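Local coordinates for protein putative oxidoreductase (Magnetospirillum magnetotacticum, PDB 3C1A) that is a putative oxidoreductase of the GFO/IDH/MocA type, probably binding a nicotinamide adenine dinucleotide cofactor through its Rossmann domain, its substrate not being established, at residues A14-G19 / I75-A80; A150-A155 / D261-V266. All blocks are in the same frame, centred on the assembly; numbering follows the deposited sequence. Where two conformers were deposited one is given.

Contact 1. Residues A14-G19 / I75-A80; sequences ALIGAG and IATPPA
Ile-16 and Thr-77 stand side by side, pointing the same way, and meet methyl to methyl, with CG2 of Ile-16 3.7 Å from CG2 of Thr-77. Thr-77 holds OG1 between its backbone N and carbonyl carbon (chi1 60°), an arrangement that places CG2 anti to the carbonyl carbon; this methyl also lies 3.6 Å from Ile-16 O. The hydroxyl of Thr-77 is hydrogen-bonded to that of Thr-81, and Ile-85 of helix 82-91 packs on Ile-16, Ile-75 and Thr-77. On the other face of the sheet, CD1 of Leu-15 reaches CB of Ala-76 at 4.1 Å, where Tyr-25 of helix 25-31 touches both side chains. The paired segments are the C-terminal ends of adjacent parallel strands in a Rossmann fold, and Gly-17 and Gly-19 belong to the glycine-rich turn that in relatives lies against the dinucleotide. Ala-76 is gripped through both backbone polar groups: its N donates to Ile-16 O at 2.9 Å, and its O accepts from Ala-18 N at 3.2 Å. Beyond the last bridge, CB of Ala-18 touches the ring of Pro-78 at CD, 3.8 Å away.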
# COMPACT_ATOMS: atom_id res chain seq x y z
N ALA A 14 17.92 -2.37 -6.62
CA ALA A 14 18.01 -1.08 -7.28
C ALA A 14 16.67 -0.36 -7.14
O ALA A 14 15.62 -0.99 -7.01
CB ALA A 14 18.39 -1.26 -8.75
N LEU A 15 16.72 0.97 -7.15
CA LEU A 15 15.54 1.79 -6.97
C LEU A 15 15.33 2.70 -8.18
O LEU A 15 16.28 3.38 -8.66
CB LEU A 15 15.69 2.62 -5.69
CG LEU A 15 14.63 3.68 -5.36
CD1 LEU A 15 13.27 3.03 -5.22
CD2 LEU A 15 15.03 4.42 -4.08
N ILE A 16 14.13 2.65 -8.74
CA ILE A 16 13.79 3.52 -9.81
C ILE A 16 12.76 4.46 -9.17
O ILE A 16 11.67 4.01 -8.79
CB ILE A 16 13.25 2.80 -11.05
CG1 ILE A 16 14.32 1.84 -11.61
CG2 ILE A 16 12.81 3.84 -12.07
CD1 ILE A 16 13.81 0.80 -12.56
N GLY A 17 13.14 5.72 -9.01
CA GLY A 17 12.32 6.70 -8.29
C GLY A 17 12.08 7.94 -9.10
O GLY A 17 12.95 8.38 -9.85
N ALA A 18 10.89 8.52 -8.99
CA ALA A 18 10.60 9.81 -9.60
C ALA A 18 9.58 10.53 -8.74
O ALA A 18 8.66 9.90 -8.20
CB ALA A 18 10.09 9.64 -11.02
N GLY A 19 9.76 11.84 -8.59
CA GLY A 19 8.81 12.68 -7.88
C GLY A 19 8.89 12.53 -6.37
O GLY A 19 9.99 12.44 -5.81
N ILE A 75 10.15 -0.12 -7.70
CA ILE A 75 9.60 0.86 -8.61
C ILE A 75 8.74 1.86 -7.78
O ILE A 75 7.61 1.55 -7.37
CB ILE A 75 8.82 0.14 -9.79
CG1 ILE A 75 9.78 -0.75 -10.59
CG2 ILE A 75 8.18 1.12 -10.69
CD1 ILE A 75 9.08 -1.82 -11.45
N ALA A 76 9.30 3.04 -7.53
CA ALA A 76 8.65 4.11 -6.79
C ALA A 76 8.51 5.36 -7.69
O ALA A 76 9.03 6.42 -7.40
CB ALA A 76 9.44 4.39 -5.54
N THR A 77 7.81 5.19 -8.81
CA THR A 77 7.58 6.23 -9.81
C THR A 77 6.07 6.62 -9.79
O THR A 77 5.28 5.96 -9.13
CB THR A 77 8.02 5.75 -11.24
OG1 THR A 77 7.28 4.59 -11.63
CG2 THR A 77 9.53 5.43 -11.31
N PRO A 78 5.66 7.68 -10.53
CA PRO A 78 4.23 7.96 -10.57
C PRO A 78 3.52 6.73 -11.12
O PRO A 78 4.09 6.02 -11.95
CB PRO A 78 4.13 9.15 -11.54
CG PRO A 78 5.47 9.83 -11.38
CD PRO A 78 6.43 8.67 -11.31
N PRO A 79 2.29 6.45 -10.66
CA PRO A 79 1.66 5.17 -10.99
C PRO A 79 1.37 4.95 -12.45
O PRO A 79 1.40 3.81 -12.87
CB PRO A 79 0.34 5.20 -10.20
CG PRO A 79 0.29 6.48 -9.49
CD PRO A 79 1.44 7.31 -9.83
N ALA A 80 1.10 6.01 -13.22
CA ALA A 80 0.92 5.89 -14.67
C ALA A 80 2.15 5.28 -15.36
O ALA A 80 2.02 4.74 -16.41
CB ALA A 80 0.60 7.26 -15.29

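Contact 2. Residues A150-A155 / D261-V266; sequences AVRSEA and DGNWPV
Arg-152 reaches Trp-264 through a chi1 of 95°, away from any staggered value, an extended chi2, and a bend at chi3 of -82° that turns NE over the indole; Trp-264 in turn carries CG anti to its carbonyl carbon, beside the backbone N. The setting is the GFO/IDH/MocA C-terminal domain, where the loop between strands 254-256 and 270-271 folds back over strand 148-158 of the mixed sheet, on the face opposite helix 168-184. The arginine crosses one face of the indole obliquely, from CG to the guanidinium. CG sits over the six-membered ring, 3.9 Å from its centroid, a CH-pi contact. Farther out the guanidinium stacks flat, its plane 23° from that of the indole, as an off-centre cation-pi pair over the five-membered ring, with CZ 3.4 Å from Trp-264 NE1. NH1 donates to Gly-262 O at 2.9 Å in a bent bond, the oxygen tilted out of the guanidinium plane. An alanine in place of Arg-152 would probably leave this carbonyl without its NH1 donor and strip the indole face of its guanidinium and CG contacts, opening a gap between loop and strand. Glu-154 adds CB, 3.9 Å from Trp-264 CZ2, while its carboxylate forms salt bridges with Arg-223 and Arg-233, the latter also a cation-pi partner of Trp-264. In the loop itself, Asp-261 OD1 accepts from Asn-263 N at 2.7 Å in an Asx turn that spans Gly-262 and probably steadies the bend. Water 1 links the two segments at the indole edge: it donates to Glu-154 OE2 at 2.6 Å and, lying in the ring plane, accepts from Trp-264 NE1 at 3.3 Å.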
# COMPACT_ATOMS: atom_id res chain seq x y z
N ALA A 150 -19.36 -5.40 10.26
CA ALA A 150 -19.05 -4.16 9.59
C ALA A 150 -17.59 -3.84 9.70
O ALA A 150 -16.92 -4.26 10.63
CB ALA A 150 -19.86 -3.01 10.17
N VAL A 151 -17.14 -3.03 8.73
CA VAL A 151 -15.79 -2.51 8.68
C VAL A 151 -15.87 -1.04 8.30
O VAL A 151 -16.62 -0.65 7.39
CB VAL A 151 -14.97 -3.27 7.65
CG1 VAL A 151 -13.63 -2.66 7.51
CG2 VAL A 151 -14.87 -4.75 8.01
N ARG A 152 -15.10 -0.21 9.00
CA ARG A 152 -14.96 1.15 8.55
C ARG A 152 -13.56 1.70 8.71
O ARG A 152 -12.80 1.31 9.62
CB ARG A 152 -15.97 2.03 9.27
CG ARG A 152 -15.44 2.71 10.47
CD ARG A 152 -16.56 3.44 11.20
NE ARG A 152 -16.82 4.73 10.60
CZ ARG A 152 -17.70 5.60 11.07
NH1 ARG A 152 -18.50 5.30 12.10
NH2 ARG A 152 -17.83 6.77 10.45
N SER A 153 -13.19 2.60 7.80
CA SER A 153 -11.90 3.29 7.91
C SER A 153 -12.04 4.76 7.54
O SER A 153 -12.99 5.16 6.86
CB SER A 153 -10.84 2.63 7.03
OG SER A 153 -11.18 2.74 5.66
N GLU A 154 -11.07 5.53 8.03
CA GLU A 154 -10.96 6.95 7.76
C GLU A 154 -9.48 7.36 7.63
O GLU A 154 -8.63 7.08 8.54
CB GLU A 154 -11.58 7.74 8.92
CG GLU A 154 -11.73 9.20 8.64
CD GLU A 154 -12.42 9.89 9.80
OE1 GLU A 154 -11.81 10.00 10.87
OE2 GLU A 154 -13.58 10.27 9.63
N ALA A 155 -9.20 8.06 6.53
CA ALA A 155 -7.89 8.64 6.22
C ALA A 155 -8.08 10.11 5.93
O ALA A 155 -8.85 10.49 5.05
CB ALA A 155 -7.26 7.98 5.01
N ASP A 261 -24.15 -0.23 16.15
CA ASP A 261 -24.30 1.04 15.39
C ASP A 261 -23.19 1.37 14.37
O ASP A 261 -23.37 2.26 13.52
CB ASP A 261 -24.49 2.24 16.33
CG ASP A 261 -23.32 2.44 17.28
OD1 ASP A 261 -22.16 2.21 16.89
OD2 ASP A 261 -23.55 2.85 18.44
N GLY A 262 -22.06 0.68 14.44
CA GLY A 262 -20.96 0.98 13.52
C GLY A 262 -20.27 2.31 13.74
O GLY A 262 -19.50 2.74 12.90
N ASN A 263 -20.52 2.94 14.88
CA ASN A 263 -19.89 4.17 15.24
C ASN A 263 -18.53 3.88 15.82
O ASN A 263 -18.31 2.84 16.39
CB ASN A 263 -20.70 4.91 16.32
CG ASN A 263 -21.92 5.64 15.78
OD1 ASN A 263 -22.02 5.94 14.58
ND2 ASN A 263 -22.84 5.95 16.68
N TRP A 264 -17.63 4.84 15.72
CA TRP A 264 -16.33 4.73 16.33
C TRP A 264 -16.45 4.53 17.83
O TRP A 264 -17.07 5.35 18.51
CB TRP A 264 -15.51 5.98 16.08
CG TRP A 264 -15.15 6.21 14.69
CD1 TRP A 264 -15.65 7.17 13.89
CD2 TRP A 264 -14.20 5.48 13.91
NE1 TRP A 264 -15.07 7.10 12.65
CE2 TRP A 264 -14.17 6.07 12.64
CE3 TRP A 264 -13.36 4.39 14.17
CZ2 TRP A 264 -13.35 5.62 11.63
CZ3 TRP A 264 -12.55 3.94 13.16
CH2 TRP A 264 -12.56 4.55 11.89
N PRO A 265 -15.87 3.46 18.35
CA PRO A 265 -15.83 3.34 19.80
C PRO A 265 -15.29 4.56 20.51
O PRO A 265 -14.23 5.07 20.16
CB PRO A 265 -14.93 2.13 20.01
CG PRO A 265 -15.15 1.31 18.80
CD PRO A 265 -15.27 2.28 17.70
N VAL A 266 -16.03 5.02 21.51
CA VAL A 266 -15.55 6.03 22.45
C VAL A 266 -14.98 5.30 23.66
O VAL A 266 -15.50 4.26 24.06
CB VAL A 266 -16.68 6.98 22.90
CG1 VAL A 266 -16.11 8.12 23.75
CG2 VAL A 266 -17.44 7.52 21.70
O HOH W 1 -15.41 8.48 9.70
O HOH W 2 -19.22 7.49 14.64

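Contact 1 and contact 2 belong to the two halves of a putative two-domain oxidoreductase: the first joins neighbouring strands of the Rossmann sheet, the second ties a loop to the mixed sheet that follows. They come in series along the chain, on opposite sides of its centre, with their centres 34 Å apart and their nearest atoms about 16 Å apart, so neither touches the other. By analogy with relatives, contact 1 lies where the dinucleotide probably binds. In contact 2, Ser-153 on strand 148-158 has its side chain about 4 Å from a bound tetraethylene glycol, probably from the crystallisation liquor.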